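Local atomic coordinates of alginate lyase, family PL7 (Zobellia galactanivorans, PDB entry 3ZPY), a protein that probably cleaves alginate by beta-elimination, its catalytic domain of polysaccharide lyase family 7 being the part described here. Residues 10-20 with 76-87; 103-111 with 144-155. All coordinates share one frame; numbering follows the deposited sequence.

Contact 1. Residues 10-20 with 76-87; sequences ITANTWKINSF and RVELREMDNGNL
Leu79 fills the angle between Trp15, Ile17 and Ile10 where strand 76-83 runs antiparallel to strand 15-20, their axes 4.4 Å apart. Its CB lies against the indole, 3.5 Å from Trp15 CE3. CG stands anti to the carbonyl carbon (chi1 -50°), and from there the two methyls part: Leu79 CD1 rises over one face of the indole, offset toward its rim, while Leu79 CD2 lies alongside Ile17, 3.7 Å from Ile17 CG1. Ile10 comes from the loop before the strand and meets Leu79 tip to tip, with Ile10 CD1 4.1 Å from Leu79 CD1. Backbone bonds pair Lys16 with Arg80 and Asn18 with Glu78; that from Asn18 N to Glu78 O is 2.8 Å long. On the Lys16 face, Met82 CG lies 3.6 Å from Lys16 N; the bend at chi2 lays SD beside the lysine's CB and CE, and that at chi3 brings Met82 CE near Lys16 CE. Beyond the strand, the type I' turn from Asp83 to Asn86 is tied in by Gly85 N, which gives a 3.2 Å bond to Asn13 O on a lone pair. Glu81 turns its carboxylate away to His247, Phe217 and Trp90. Strand 76-83 thus lies between strand 15-21 and strands 216-219 and 221-223, while Leu243 of strand 235-247 packs on both Trp15 and Leu79 from the other sheet of the beta-jelly roll.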
loop_
_atom_site.group_PDB
_atom_site.type_symbol
_atom_site.label_atom_id
_atom_site.label_comp_id
_atom_site.label_asym_id
_atom_site.label_seq_id
_atom_site.Cartn_x
_atom_site.Cartn_y
_atom_site.Cartn_z
ATOM N N ILE A 10 8.731 6.756 11.840
ATOM C CA ILE A 10 9.478 6.199 10.655
ATOM C C ILE A 10 10.715 7.059 10.433
ATOM O O ILE A 10 10.768 8.208 10.825
ATOM C CB ILE A 10 8.614 6.120 9.349
ATOM C CG1 ILE A 10 8.043 7.511 8.953
ATOM C CG2 ILE A 10 7.451 5.078 9.549
ATOM C CD1 ILE A 10 7.334 7.460 7.610
ATOM N N THR A 11 11.721 6.494 9.767
ATOM C CA THR A 11 12.950 7.247 9.480
ATOM C C THR A 11 13.394 6.781 8.052
ATOM O O THR A 11 12.905 5.738 7.604
ATOM C CB THR A 11 14.081 6.884 10.482
ATOM O OG1 THR A 11 14.457 5.488 10.221
ATOM C CG2 THR A 11 13.623 7.109 11.947
ATOM N N ALA A 12 14.312 7.492 7.411
ATOM C CA ALA A 12 14.735 7.116 6.052
ATOM C C ALA A 12 15.387 5.705 6.080
ATOM O O ALA A 12 15.313 4.908 5.120
ATOM C CB ALA A 12 15.693 8.165 5.500
ATOM N N ASN A 13 15.992 5.379 7.190
ATOM C CA ASN A 13 16.621 4.137 7.325
ATOM C C ASN A 13 15.649 2.908 7.477
ATOM O O ASN A 13 16.019 1.752 7.200
ATOM C CB ASN A 13 17.780 4.212 8.273
ATOM C CG ASN A 13 19.095 4.579 7.554
ATOM O OD1 ASN A 13 20.141 4.049 7.899
ATOM N ND2 ASN A 13 19.019 5.428 6.469
ATOM N N THR A 14 14.359 3.180 7.832
ATOM C CA THR A 14 13.346 2.120 7.963
ATOM C C THR A 14 12.237 2.107 6.847
ATOM O O THR A 14 11.631 1.063 6.620
ATOM C CB THR A 14 12.687 2.087 9.390
ATOM O OG1 THR A 14 12.120 3.370 9.651
ATOM C CG2 THR A 14 13.729 1.748 10.444
ATOM N N TRP A 15 11.954 3.270 6.274
ATOM C CA TRP A 15 10.940 3.364 5.198
ATOM C C TRP A 15 11.312 4.487 4.237
ATOM O O TRP A 15 11.725 5.554 4.660
ATOM C CB TRP A 15 9.565 3.702 5.736
ATOM C CG TRP A 15 9.002 2.690 6.706
ATOM C CD1 TRP A 15 9.139 2.690 8.101
ATOM C CD2 TRP A 15 8.201 1.507 6.376
ATOM N NE1 TRP A 15 8.538 1.588 8.623
ATOM C CE2 TRP A 15 7.957 0.833 7.621
ATOM C CE3 TRP A 15 7.736 0.920 5.161
ATOM C CZ2 TRP A 15 7.213 -0.335 7.677
ATOM C CZ3 TRP A 15 7.007 -0.235 5.222
ATOM C CH2 TRP A 15 6.734 -0.860 6.459
ATOM N N LYS A 16 11.194 4.214 2.930
ATOM C CA LYS A 16 11.284 5.224 1.935
ATOM C C LYS A 16 9.851 5.695 1.598
ATOM O O LYS A 16 8.920 4.892 1.473
ATOM C CB LYS A 16 11.943 4.612 0.682
ATOM C CG LYS A 16 11.897 5.454 -0.577
ATOM C CD LYS A 16 12.847 4.847 -1.679
ATOM C CE LYS A 16 14.357 4.641 -1.295
ATOM N NZ LYS A 16 15.453 4.173 -2.289
ATOM N N ILE A 17 9.730 7.009 1.391
ATOM C CA ILE A 17 8.416 7.631 1.125
ATOM C C ILE A 17 8.257 7.892 -0.371
ATOM O O ILE A 17 8.988 8.709 -0.931
ATOM C CB ILE A 17 8.271 8.945 1.906
ATOM C CG1 ILE A 17 8.360 8.681 3.379
ATOM C CG2 ILE A 17 6.887 9.545 1.633
ATOM C CD1 ILE A 17 8.553 10.006 4.150
ATOM N N ASN A 18 7.274 7.140 -0.962
ATOM C CA ASN A 18 6.850 7.363 -2.374
ATOM C C ASN A 18 5.742 8.440 -2.394
ATOM O O ASN A 18 4.741 8.291 -1.716
ATOM C CB ASN A 18 6.251 6.103 -3.030
ATOM C CG ASN A 18 7.069 4.836 -2.904
ATOM O OD1 ASN A 18 8.308 4.812 -2.939
ATOM N ND2 ASN A 18 6.365 3.768 -2.837
ATOM N N SER A 19 5.959 9.603 -3.041
ATOM C CA SER A 19 4.966 10.649 -3.059
ATOM C C SER A 19 5.090 11.473 -4.278
ATOM O O SER A 19 5.869 11.133 -5.239
ATOM C CB SER A 19 5.030 11.468 -1.749
ATOM O OG SER A 19 3.881 12.257 -1.585
ATOM N N PHE A 20 4.291 12.534 -4.341
ATOM C CA PHE A 20 4.259 13.409 -5.505
ATOM C C PHE A 20 4.599 14.836 -5.081
ATOM O O PHE A 20 4.418 15.179 -3.893
ATOM C CB PHE A 20 2.822 13.462 -6.105
ATOM C CG PHE A 20 2.495 12.283 -6.975
ATOM C CD1 PHE A 20 2.082 11.084 -6.407
ATOM C CD2 PHE A 20 2.607 12.386 -8.400
ATOM C CE1 PHE A 20 1.872 9.958 -7.201
ATOM C CE2 PHE A 20 2.377 11.243 -9.168
ATOM C CZ PHE A 20 1.951 10.062 -8.582
ATOM N N ARG A 76 0.491 5.963 -6.575
ATOM C CA ARG A 76 0.521 5.630 -5.133
ATOM C C ARG A 76 1.119 6.757 -4.364
ATOM O O ARG A 76 1.912 7.546 -4.918
ATOM C CB ARG A 76 1.378 4.358 -4.870
ATOM C CG ARG A 76 2.872 4.569 -5.224
ATOM C CD ARG A 76 3.655 3.268 -5.180
ATOM N NE ARG A 76 3.545 2.524 -6.436
ATOM C CZ ARG A 76 3.367 1.199 -6.548
ATOM N NH1 ARG A 76 3.318 0.415 -5.452
ATOM N NH2 ARG A 76 3.443 0.668 -7.751
ATOM N N VAL A 77 0.794 6.806 -3.067
ATOM C CA VAL A 77 1.523 7.573 -2.073
ATOM C C VAL A 77 1.685 6.562 -0.929
ATOM O O VAL A 77 0.708 6.067 -0.437
ATOM C CB VAL A 77 0.739 8.787 -1.634
ATOM C CG1 VAL A 77 1.425 9.386 -0.411
ATOM C CG2 VAL A 77 0.537 9.798 -2.759
ATOM N N GLU A 78 2.895 6.142 -0.623
ATOM C CA GLU A 78 3.081 4.878 0.123
ATOM C C GLU A 78 4.509 4.810 0.705
ATOM O O GLU A 78 5.345 5.516 0.278
ATOM C CB GLU A 78 2.739 3.729 -0.875
ATOM C CG GLU A 78 2.657 2.365 -0.456
ATOM C CD GLU A 78 2.372 1.442 -1.587
ATOM O OE1 GLU A 78 3.059 1.373 -2.578
ATOM O OE2 GLU A 78 1.635 0.573 -1.262
ATOM N N LEU A 79 4.701 3.915 1.667
ATOM C CA LEU A 79 6.031 3.633 2.198
ATOM C C LEU A 79 6.556 2.326 1.661
ATOM O O LEU A 79 5.767 1.345 1.492
ATOM C CB LEU A 79 5.921 3.534 3.736
ATOM C CG LEU A 79 5.196 4.690 4.429
ATOM C CD1 LEU A 79 5.222 4.433 5.935
ATOM C CD2 LEU A 79 5.883 5.989 4.104
ATOM N N ARG A 80 7.885 2.313 1.455
ATOM C CA ARG A 80 8.610 1.146 1.008
ATOM C C ARG A 80 9.580 0.696 2.086
ATOM O O ARG A 80 10.437 1.471 2.456
ATOM C CB ARG A 80 9.296 1.502 -0.334
ATOM C CG ARG A 80 9.949 0.299 -1.068
ATOM C CD ARG A 80 11.377 0.034 -0.646
ATOM N NE ARG A 80 11.994 -0.818 -1.679
ATOM C CZ ARG A 80 12.567 -2.017 -1.483
ATOM N NH1 ARG A 80 12.641 -2.596 -0.286
ATOM N NH2 ARG A 80 13.067 -2.674 -2.502
ATOM N N GLU A 81 9.450 -0.533 2.564
ATOM C CA GLU A 81 10.306 -1.032 3.657
ATOM C C GLU A 81 11.768 -0.939 3.327
ATOM O O GLU A 81 12.206 -1.400 2.219
ATOM C CB GLU A 81 9.951 -2.478 3.949
ATOM C CG GLU A 81 10.591 -2.992 5.241
ATOM C CD GLU A 81 10.574 -4.492 5.357
ATOM O OE1 GLU A 81 9.988 -5.171 4.442
ATOM O OE2 GLU A 81 11.233 -5.028 6.299
ATOM N N MET A 82 12.533 -0.361 4.252
ATOM C CA MET A 82 14.008 -0.324 4.188
ATOM C C MET A 82 14.633 -1.158 5.314
ATOM O O MET A 82 13.931 -1.503 6.272
ATOM C CB MET A 82 14.545 1.094 4.144
ATOM C CG MET A 82 13.962 1.943 2.993
ATOM S SD MET A 82 14.466 1.433 1.365
ATOM C CE MET A 82 16.157 2.048 1.348
ATOM N N ASP A 83 15.905 -1.413 5.224
ATOM C CA ASP A 83 16.619 -2.311 6.143
ATOM C C ASP A 83 17.919 -1.572 6.492
ATOM O O ASP A 83 18.983 -1.800 5.931
ATOM C CB ASP A 83 16.881 -3.628 5.437
ATOM C CG ASP A 83 17.756 -4.573 6.261
ATOM O OD1 ASP A 83 17.793 -4.370 7.494
ATOM O OD2 ASP A 83 18.317 -5.495 5.645
ATOM N N ASN A 84 17.813 -0.710 7.473
ATOM C CA ASN A 84 18.995 0.081 7.933
ATOM C C ASN A 84 19.740 0.662 6.787
ATOM O O ASN A 84 20.969 0.545 6.639
ATOM C CB ASN A 84 19.865 -0.723 8.897
ATOM C CG ASN A 84 19.165 -0.889 10.195
ATOM O OD1 ASN A 84 18.822 0.105 10.799
ATOM N ND2 ASN A 84 18.874 -2.126 10.606
ATOM N N GLY A 85 18.898 1.302 5.948
ATOM C CA GLY A 85 19.352 2.086 4.820
ATOM C C GLY A 85 19.464 1.290 3.517
ATOM O O GLY A 85 19.378 1.891 2.414
ATOM N N ASN A 86 19.735 -0.036 3.610
ATOM C CA ASN A 86 19.687 -0.976 2.411
ATOM C C ASN A 86 18.192 -1.106 2.024
ATOM O O ASN A 86 17.272 -0.906 2.815
ATOM C CB ASN A 86 20.148 -2.421 2.711
ATOM C CG ASN A 86 21.530 -2.481 3.239
ATOM O OD1 ASN A 86 22.469 -2.560 2.484
ATOM N ND2 ASN A 86 21.649 -2.465 4.580
ATOM N N LEU A 87 17.909 -1.458 0.776
ATOM C CA LEU A 87 16.550 -1.882 0.438
ATOM C C LEU A 87 16.248 -3.142 1.262
ATOM O O LEU A 87 17.074 -4.067 1.300
ATOM C CB LEU A 87 16.489 -2.231 -1.073
ATOM C CG LEU A 87 16.685 -1.081 -2.067
ATOM C CD1 LEU A 87 16.861 -1.602 -3.517
ATOM C CD2 LEU A 87 15.572 -0.028 -1.956
#

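Contact 2. Residues 103-111 with 144-155; sequences VQVNQLPQD and FIGEENQSSGSV
Leu108 reaches from the end of strand 96-107 into the loop between strands 138-146 and 154-160, a contact at one end of the beta-jelly roll of this lyase domain. Its CD1 lies 3.6 Å from Gly146 N and also touches Gln150 CB and Val155 CG1, while its CD2 faces Phe144 O. Two backbone bonds hold the loop to the segment: Leu108 N gives a straight one (167°) to Gln150 O, in the carbonyl plane, and Asn149 N gives one of 2.9 Å to Pro109 O from well above that carbonyl plane. Nearer the sandwich interior, Val105 and Phe144 pass one another head to tail, with Val105 CG2 3.5 Å from Phe144 CD2; one face of the phenyl ring carries Val155 CG2, and Phe121 meets Phe144 edge-to-face. At the other end, the side chain of Gln110 crosses that of Glu148, CG against CB; the Glu148 carboxylate takes a hydrogen bond from Gly116 N. Behind these contacts, the side-chain amide of Gln150 ties the loop together. CG is anti to the backbone N (chi1 -167°) and the chain runs on extended, carrying the amide across the inside of the loop to Glu147 N, Ser152 O and Ser154 O. Cut back to an alanine, this position would be likely to leave all three without their mate, and the loop under Leu108 free to shift. Gln150 OE1 accepts from Glu147 N at 2.8 Å, and Gln150 NE2 gives both its hydrogens, to Ser152 O and, 3.0 Å away, to Ser154 O, both acceptors lying in the amide plane.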
loop_
_atom_site.group_PDB
_atom_site.type_symbol
_atom_site.label_atom_id
_atom_site.label_comp_id
_atom_site.label_asym_id
_atom_site.label_seq_id
_atom_site.Cartn_x
_atom_site.Cartn_y
_atom_site.Cartn_z
ATOM N N VAL A 103 -5.348 0.695 10.652
ATOM C CA VAL A 103 -5.726 1.429 9.357
ATOM C C VAL A 103 -7.212 1.763 9.367
ATOM O O VAL A 103 -8.056 1.043 9.944
ATOM C CB VAL A 103 -5.384 0.515 8.127
ATOM C CG1 VAL A 103 -6.325 -0.720 8.007
ATOM C CG2 VAL A 103 -5.405 1.322 6.817
ATOM N N GLN A 104 -7.515 2.857 8.653
ATOM C CA GLN A 104 -8.854 3.045 8.070
ATOM C C GLN A 104 -8.742 3.483 6.631
ATOM O O GLN A 104 -7.702 4.019 6.201
ATOM C CB GLN A 104 -9.633 4.120 8.782
ATOM C CG GLN A 104 -9.788 3.973 10.324
ATOM C CD GLN A 104 -10.841 4.898 10.829
ATOM O OE1 GLN A 104 -11.300 5.815 10.060
ATOM N NE2 GLN A 104 -11.262 4.734 12.065
ATOM N N VAL A 105 -9.800 3.162 5.894
ATOM C CA VAL A 105 -9.925 3.712 4.540
ATOM C C VAL A 105 -11.117 4.668 4.684
ATOM O O VAL A 105 -12.213 4.217 5.100
ATOM C CB VAL A 105 -10.071 2.669 3.433
ATOM C CG1 VAL A 105 -10.269 3.385 2.088
ATOM C CG2 VAL A 105 -8.898 1.691 3.473
ATOM N N ASN A 106 -10.933 5.952 4.299
ATOM C CA ASN A 106 -11.938 6.909 4.452
ATOM C C ASN A 106 -12.645 7.302 3.134
ATOM O O ASN A 106 -13.644 7.959 3.188
ATOM C CB ASN A 106 -11.326 8.169 5.066
ATOM C CG ASN A 106 -10.700 7.871 6.455
ATOM O OD1 ASN A 106 -11.415 7.459 7.378
ATOM N ND2 ASN A 106 -9.377 7.910 6.539
ATOM N N GLN A 107 -12.114 6.913 1.968
ATOM C CA GLN A 107 -12.673 7.328 0.700
ATOM C C GLN A 107 -12.057 6.432 -0.350
ATOM O O GLN A 107 -10.843 6.198 -0.323
ATOM C CB GLN A 107 -12.224 8.797 0.374
ATOM C CG GLN A 107 -12.830 9.354 -0.892
ATOM C CD GLN A 107 -14.299 9.775 -0.839
ATOM O OE1 GLN A 107 -14.862 10.050 0.155
ATOM N NE2 GLN A 107 -14.849 9.943 -1.959
ATOM N N LEU A 108 -12.904 5.969 -1.283
ATOM C CA LEU A 108 -12.434 5.214 -2.470
ATOM C C LEU A 108 -12.462 6.144 -3.683
ATOM O O LEU A 108 -13.281 7.088 -3.775
ATOM C CB LEU A 108 -13.360 4.026 -2.776
ATOM C CG LEU A 108 -13.295 2.956 -1.695
ATOM C CD1 LEU A 108 -14.299 1.869 -2.030
ATOM C CD2 LEU A 108 -11.897 2.481 -1.408
ATOM N N PRO A 109 -11.569 5.854 -4.673
ATOM C CA PRO A 109 -11.553 6.592 -5.915
ATOM C C PRO A 109 -12.590 6.008 -6.875
ATOM O O PRO A 109 -13.476 5.212 -6.446
ATOM C CB PRO A 109 -10.105 6.424 -6.372
ATOM C CG PRO A 109 -9.842 4.944 -5.988
ATOM C CD PRO A 109 -10.445 4.896 -4.566
ATOM N N GLN A 110 -12.484 6.381 -8.188
ATOM C CA GLN A 110 -13.433 5.882 -9.222
ATOM C C GLN A 110 -12.552 5.208 -10.248
ATOM O O GLN A 110 -11.581 5.869 -10.780
ATOM C CB GLN A 110 -14.165 7.032 -9.811
ATOM C CG GLN A 110 -14.993 6.645 -11.062
ATOM C CD GLN A 110 -15.781 7.803 -11.550
ATOM O OE1 GLN A 110 -15.972 8.770 -10.841
ATOM N NE2 GLN A 110 -16.259 7.721 -12.777
ATOM N N ASP A 111 -12.878 3.953 -10.559
ATOM C CA ASP A 111 -12.207 3.191 -11.640
ATOM C C ASP A 111 -12.173 3.955 -12.935
ATOM O O ASP A 111 -13.039 4.808 -13.229
ATOM C CB ASP A 111 -13.038 1.924 -11.899
ATOM C CG ASP A 111 -12.894 0.863 -10.747
ATOM O OD1 ASP A 111 -12.242 1.178 -9.691
ATOM O OD2 ASP A 111 -13.443 -0.254 -11.030
ATOM N N PHE A 144 -9.475 -2.685 -0.187
ATOM C CA PHE A 144 -10.927 -2.561 -0.113
ATOM C C PHE A 144 -11.491 -2.168 -1.499
ATOM O O PHE A 144 -10.921 -1.296 -2.141
ATOM C CB PHE A 144 -11.372 -1.529 0.932
ATOM C CG PHE A 144 -11.227 -1.954 2.357
ATOM C CD1 PHE A 144 -11.197 -3.292 2.792
ATOM C CD2 PHE A 144 -11.249 -0.941 3.310
ATOM C CE1 PHE A 144 -11.055 -3.563 4.158
ATOM C CE2 PHE A 144 -11.154 -1.201 4.660
ATOM C CZ PHE A 144 -11.069 -2.544 5.079
ATOM N N ILE A 145 -12.599 -2.822 -1.846
ATOM C CA ILE A 145 -13.268 -2.599 -3.081
ATOM C C ILE A 145 -14.738 -2.256 -2.786
ATOM O O ILE A 145 -15.394 -2.898 -1.944
ATOM C CB ILE A 145 -13.146 -3.809 -4.031
ATOM C CG1 ILE A 145 -13.829 -3.484 -5.393
ATOM C CG2 ILE A 145 -13.719 -5.111 -3.406
ATOM C CD1 ILE A 145 -13.355 -4.398 -6.469
ATOM N N GLY A 146 -15.246 -1.266 -3.503
ATOM C CA GLY A 146 -16.621 -0.781 -3.320
ATOM C C GLY A 146 -17.095 0.069 -4.452
ATOM O O GLY A 146 -16.749 -0.197 -5.608
ATOM N N GLU A 147 -17.931 1.048 -4.177
ATOM C CA GLU A 147 -18.490 1.852 -5.250
ATOM C C GLU A 147 -17.555 3.000 -5.624
ATOM O O GLU A 147 -16.679 3.405 -4.824
ATOM C CB GLU A 147 -19.783 2.512 -4.752
ATOM C CG GLU A 147 -20.869 1.550 -4.369
ATOM C CD GLU A 147 -21.737 2.250 -3.356
ATOM O OE1 GLU A 147 -22.524 3.131 -3.813
ATOM O OE2 GLU A 147 -21.608 1.983 -2.132
ATOM N N GLU A 148 -17.744 3.521 -6.840
ATOM C CA GLU A 148 -16.915 4.650 -7.283
ATOM C C GLU A 148 -17.145 5.816 -6.297
ATOM O O GLU A 148 -18.263 6.114 -5.896
ATOM C CB GLU A 148 -17.262 5.094 -8.670
ATOM C CG GLU A 148 -18.773 5.399 -8.890
ATOM C CD GLU A 148 -19.632 4.162 -9.193
ATOM O OE1 GLU A 148 -19.199 3.005 -8.914
ATOM O OE2 GLU A 148 -20.778 4.373 -9.705
ATOM N N ASN A 149 -16.037 6.452 -5.932
ATOM C CA ASN A 149 -16.138 7.622 -4.965
ATOM C C ASN A 149 -16.860 7.287 -3.687
ATOM O O ASN A 149 -17.363 8.251 -3.051
ATOM C CB ASN A 149 -16.720 8.847 -5.686
ATOM C CG ASN A 149 -15.894 9.130 -6.910
ATOM O OD1 ASN A 149 -16.465 9.346 -7.975
ATOM N ND2 ASN A 149 -14.560 9.190 -6.716
ATOM N N GLN A 150 -16.803 6.016 -3.273
ATOM C CA GLN A 150 -17.512 5.700 -1.993
ATOM C C GLN A 150 -16.918 6.443 -0.781
ATOM O O GLN A 150 -15.667 6.403 -0.558
ATOM C CB GLN A 150 -17.498 4.191 -1.765
ATOM C CG GLN A 150 -18.480 3.770 -0.661
ATOM C CD GLN A 150 -18.632 2.287 -0.503
ATOM O OE1 GLN A 150 -18.264 1.494 -1.444
ATOM N NE2 GLN A 150 -19.107 1.864 0.612
ATOM N N SER A 151 -17.765 7.100 0.023
ATOM C CA SER A 151 -17.367 7.919 1.113
ATOM C C SER A 151 -17.716 7.333 2.491
ATOM O O SER A 151 -17.316 7.858 3.532
ATOM C CB SER A 151 -17.971 9.327 0.873
ATOM O OG SER A 151 -19.379 9.185 0.754
ATOM N N SER A 152 -18.537 6.274 2.530
ATOM C CA SER A 152 -18.978 5.663 3.833
ATOM C C SER A 152 -19.513 4.316 3.510
ATOM O O SER A 152 -19.793 3.995 2.346
ATOM C CB SER A 152 -20.056 6.529 4.379
ATOM O OG SER A 152 -21.230 6.433 3.617
ATOM N N GLY A 153 -19.598 3.476 4.530
ATOM C CA GLY A 153 -20.358 2.244 4.448
ATOM C C GLY A 153 -19.548 1.036 4.095
ATOM O O GLY A 153 -18.335 0.930 4.312
ATOM N N SER A 154 -20.301 0.093 3.540
ATOM C CA SER A 154 -19.813 -1.300 3.449
ATOM C C SER A 154 -18.959 -1.522 2.239
ATOM O O SER A 154 -19.267 -1.037 1.159
ATOM C CB SER A 154 -20.910 -2.276 3.430
ATOM O OG SER A 154 -21.890 -1.900 2.477
ATOM N N VAL A 155 -17.848 -2.239 2.387
ATOM C CA VAL A 155 -16.945 -2.610 1.291
ATOM C C VAL A 155 -16.536 -4.056 1.459
ATOM O O VAL A 155 -16.796 -4.703 2.534
ATOM C CB VAL A 155 -15.678 -1.669 1.326
ATOM C CG1 VAL A 155 -16.047 -0.215 1.071
ATOM C CG2 VAL A 155 -14.914 -1.803 2.640
#

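In the fold
From the N terminus, helix 4-8 leads into 10-20, and contact 1 closes when the chain returns, 55 residues later, as 76-87. The chain then crosses to the other sheet and enters it as strand 96-107, at whose end contact 2 opens; that closes after strand 117-125, when 144-155 comes back past 103-111. The two contacts are therefore in series, neither nested nor crossed, and they lie on opposite sides of the chain's centre with their own centres about 25 Å apart. Contact 1 joins neighbouring strands within one sheet, whereas contact 2 bridges the two sheets at a loop. Strand 235-247, arriving last, packs against side chains of both.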